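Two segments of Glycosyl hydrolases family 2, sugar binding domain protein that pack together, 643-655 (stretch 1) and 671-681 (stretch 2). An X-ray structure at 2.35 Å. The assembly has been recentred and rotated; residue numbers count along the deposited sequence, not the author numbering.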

# COMPACT_ATOMS: atom_id res chain seq x y z
N ILE A 643 15.26 42.57 -20.48
CA ILE A 643 14.68 41.50 -21.28
C ILE A 643 15.83 40.74 -21.92
O ILE A 643 16.68 41.34 -22.59
CB ILE A 643 13.72 42.05 -22.37
CG1 ILE A 643 12.45 42.63 -21.77
CG2 ILE A 643 13.34 40.97 -23.38
CD1 ILE A 643 12.56 44.08 -21.41
N LEU A 644 15.87 39.43 -21.71
CA LEU A 644 16.89 38.58 -22.32
C LEU A 644 16.28 37.75 -23.43
O LEU A 644 15.12 37.33 -23.34
CB LEU A 644 17.54 37.65 -21.28
CG LEU A 644 17.93 38.25 -19.94
CD1 LEU A 644 18.25 37.15 -18.88
CD2 LEU A 644 19.08 39.24 -20.08
N VAL A 645 17.05 37.49 -24.47
CA VAL A 645 16.57 36.67 -25.57
C VAL A 645 17.59 35.58 -25.83
O VAL A 645 18.80 35.84 -25.84
CB VAL A 645 16.33 37.51 -26.85
CG1 VAL A 645 15.92 36.59 -27.97
CG2 VAL A 645 15.25 38.55 -26.60
N TYR A 646 17.11 34.37 -26.04
CA TYR A 646 18.01 33.25 -26.30
C TYR A 646 17.78 32.83 -27.74
O TYR A 646 16.77 32.21 -28.08
CB TYR A 646 17.82 32.14 -25.26
CG TYR A 646 18.46 32.58 -23.96
CD1 TYR A 646 19.82 32.34 -23.71
CD2 TYR A 646 17.75 33.35 -23.03
CE1 TYR A 646 20.43 32.80 -22.54
CE2 TYR A 646 18.35 33.81 -21.87
CZ TYR A 646 19.70 33.54 -21.64
OH TYR A 646 20.30 34.01 -20.50
N SER A 647 18.74 33.19 -28.60
CA SER A 647 18.69 32.87 -30.01
C SER A 647 20.08 32.49 -30.49
O SER A 647 21.08 32.99 -29.96
CB SER A 647 18.13 34.06 -30.81
OG SER A 647 18.36 33.90 -32.20
N ASN A 648 20.14 31.59 -31.47
CA ASN A 648 21.34 31.34 -32.24
C ASN A 648 21.36 32.12 -33.56
O ASN A 648 22.18 31.81 -34.43
CB ASN A 648 21.49 29.84 -32.54
CG ASN A 648 20.24 29.25 -33.15
OD1 ASN A 648 19.23 29.95 -33.34
ND2 ASN A 648 20.30 27.96 -33.46
N CYS A 649 20.45 33.08 -33.73
CA CYS A 649 20.47 33.93 -34.92
C CYS A 649 21.56 34.99 -34.77
O CYS A 649 21.74 35.54 -33.67
CB CYS A 649 19.11 34.61 -35.14
SG CYS A 649 17.78 33.53 -35.80
N PRO A 650 22.30 35.31 -35.84
CA PRO A 650 23.38 36.32 -35.72
C PRO A 650 22.91 37.68 -35.24
O PRO A 650 23.62 38.33 -34.46
CB PRO A 650 23.96 36.39 -37.14
CG PRO A 650 23.64 35.07 -37.74
CD PRO A 650 22.32 34.64 -37.15
N GLU A 651 21.71 38.10 -35.65
CA GLU A 651 21.16 39.40 -35.28
C GLU A 651 19.71 39.22 -34.85
O GLU A 651 18.96 38.45 -35.45
CB GLU A 651 21.20 40.41 -36.42
CG GLU A 651 22.33 41.41 -36.35
CD GLU A 651 22.24 42.46 -37.45
OE1 GLU A 651 22.21 43.67 -37.13
OE2 GLU A 651 22.17 42.05 -38.64
N VAL A 652 19.33 39.98 -33.84
CA VAL A 652 18.00 39.90 -33.26
C VAL A 652 17.56 41.32 -32.97
O VAL A 652 18.32 42.09 -32.38
CB VAL A 652 17.96 39.06 -31.97
CG1 VAL A 652 16.63 39.23 -31.26
CG2 VAL A 652 18.25 37.61 -32.28
N GLU A 653 16.35 41.66 -33.39
CA GLU A 653 15.77 42.95 -33.06
C GLU A 653 14.60 42.76 -32.10
O GLU A 653 13.75 41.88 -32.31
CB GLU A 653 15.32 43.69 -34.32
CG GLU A 653 14.71 45.05 -34.00
CD GLU A 653 14.65 45.98 -35.20
OE1 GLU A 653 14.52 47.20 -34.95
OE2 GLU A 653 14.73 45.50 -36.37
N LEU A 654 14.57 43.59 -31.06
CA LEU A 654 13.52 43.57 -30.06
C LEU A 654 12.56 44.72 -30.31
O LEU A 654 12.98 45.82 -30.68
CB LEU A 654 14.12 43.69 -28.65
CG LEU A 654 13.13 43.41 -27.53
CD1 LEU A 654 12.80 41.92 -27.49
CD2 LEU A 654 13.65 43.91 -26.19
N PHE A 655 11.27 44.45 -30.12
CA PHE A 655 10.25 45.49 -30.19
C PHE A 655 9.45 45.43 -28.91
O PHE A 655 9.04 44.35 -28.48
CB PHE A 655 9.32 45.31 -31.39
CG PHE A 655 10.02 45.14 -32.71
CD1 PHE A 655 10.22 46.23 -33.55
CD2 PHE A 655 10.41 43.88 -33.14
CE1 PHE A 655 10.85 46.07 -34.78
CE2 PHE A 655 11.05 43.72 -34.37
CZ PHE A 655 11.26 44.81 -35.19
N PHE A 671 28.00 38.24 -21.75
CA PHE A 671 27.06 37.64 -20.82
C PHE A 671 26.22 38.71 -20.13
O PHE A 671 26.76 39.73 -19.70
CB PHE A 671 27.82 36.82 -19.78
CG PHE A 671 26.98 36.33 -18.64
CD1 PHE A 671 26.32 35.10 -18.73
CD2 PHE A 671 26.86 37.07 -17.47
CE1 PHE A 671 25.54 34.63 -17.66
CE2 PHE A 671 26.09 36.60 -16.40
CZ PHE A 671 25.43 35.38 -16.50
N PRO A 672 24.91 38.49 -19.96
CA PRO A 672 24.20 37.26 -20.34
C PRO A 672 23.42 37.37 -21.63
O PRO A 672 23.30 38.45 -22.19
CB PRO A 672 23.24 37.05 -19.18
CG PRO A 672 22.82 38.48 -18.85
CD PRO A 672 24.07 39.33 -19.09
N ALA A 673 22.85 36.23 -22.06
CA ALA A 673 22.04 36.13 -23.27
C ALA A 673 22.84 36.42 -24.54
O ALA A 673 22.26 36.81 -25.56
CB ALA A 673 20.81 37.04 -23.21
N ALA A 674 24.16 36.21 -24.50
CA ALA A 674 25.05 36.36 -25.66
C ALA A 674 24.85 37.72 -26.34
O ALA A 674 24.78 37.83 -27.57
CB ALA A 674 24.86 35.22 -26.67
N GLY A 675 24.77 38.79 -25.53
CA GLY A 675 24.57 40.13 -26.04
C GLY A 675 23.14 40.49 -26.42
O GLY A 675 22.83 41.68 -26.53
N LEU A 676 22.25 39.50 -26.62
CA LEU A 676 20.86 39.76 -27.00
C LEU A 676 20.04 40.10 -25.75
O LEU A 676 19.24 39.31 -25.25
CB LEU A 676 20.29 38.57 -27.76
CG LEU A 676 21.27 38.04 -28.81
CD1 LEU A 676 20.76 36.80 -29.54
CD2 LEU A 676 21.68 39.16 -29.82
N ARG A 677 20.27 41.31 -25.24
CA ARG A 677 19.55 41.79 -24.07
C ARG A 677 19.33 43.29 -24.23
O ARG A 677 20.17 43.99 -24.80
CB ARG A 677 20.32 41.51 -22.78
CG ARG A 677 21.74 42.12 -22.73
CD ARG A 677 22.40 41.87 -21.38
NE ARG A 677 23.66 42.60 -21.28
CZ ARG A 677 24.82 42.16 -21.76
NH1 ARG A 677 24.89 40.99 -22.39
NH2 ARG A 677 25.92 42.90 -21.63
N TRP A 678 18.17 43.74 -23.75
CA TRP A 678 17.75 45.14 -23.76
C TRP A 678 17.20 45.52 -22.39
O TRP A 678 16.61 44.69 -21.69
CB TRP A 678 16.63 45.39 -24.79
CG TRP A 678 17.04 45.19 -26.19
CD1 TRP A 678 17.31 46.16 -27.11
CD2 TRP A 678 17.24 43.94 -26.86
NE1 TRP A 678 17.66 45.59 -28.32
CE2 TRP A 678 17.63 44.23 -28.19
CE3 TRP A 678 17.14 42.60 -26.47
CZ2 TRP A 678 17.90 43.24 -29.12
CZ3 TRP A 678 17.43 41.61 -27.40
CH2 TRP A 678 17.79 41.94 -28.71
N ASN A 679 17.41 46.77 -22.01
CA ASN A 679 16.66 47.36 -20.91
C ASN A 679 15.58 48.24 -21.51
O ASN A 679 15.79 48.89 -22.53
CB ASN A 679 17.57 48.16 -19.98
CG ASN A 679 18.46 47.26 -19.14
OD1 ASN A 679 18.68 46.10 -19.48
ND2 ASN A 679 18.96 47.79 -18.03
N VAL A 680 14.40 48.22 -20.90
CA VAL A 680 13.22 48.75 -21.58
C VAL A 680 12.27 49.34 -20.55
O VAL A 680 12.19 48.83 -19.42
CB VAL A 680 12.53 47.65 -22.41
CG1 VAL A 680 11.27 48.17 -23.03
CG2 VAL A 680 13.45 47.09 -23.51
N PRO A 681 11.55 50.42 -20.87
CA PRO A 681 10.43 50.81 -20.01
C PRO A 681 9.26 49.88 -20.25
O PRO A 681 9.00 49.44 -21.38
CB PRO A 681 10.11 52.24 -20.48
CG PRO A 681 10.49 52.22 -21.93
CD PRO A 681 11.76 51.38 -21.97
O HOH W 1 20.96 34.62 -26.82

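This contact illustrates a common principle of beta-strand packing: a short antiparallel pairing fixes the register of two strands, and apolar side chains on one face of that pairing then pack against a further strand. Strand 677-680 runs at 157° to strand 643-647. Ile-643 and Trp-678 form the hydrogen-bonded pair, with Ile-643 N donating to Trp-678 O (2.8 Å) and Trp-678 N returning the bond to Ile-643 O (3.1 Å). Val-645 N extends the ladder to Leu-676 O (3.0 Å). Beyond it, direct bonding gives way to a water that donates to both Val-645 O and Ala-673 O and accepts from Ser-647 N, so these polar backbone atoms remain satisfied where the chains diverge.

Strand 651-655 stands off from strand 677-680, a spacing bridged by side chains. Trp-678 is the centrepiece: Leu-654 CB lies 3.6 Å from the centroid of its six-membered ring, over the face, in a CH-pi contact, while Val-652 CG1 approaches Trp-678 CH2 at 3.9 Å. Leu-676 CD1 meets Val-652 CG2 at 3.8 Å. On the other face of the pairing, Leu-644 CD2 packs against Arg-677 CB (3.7 Å), whose guanidinium leads away; Arg-677 NH1 bonds Pro-672 O (3.0 Å), within its own stretch.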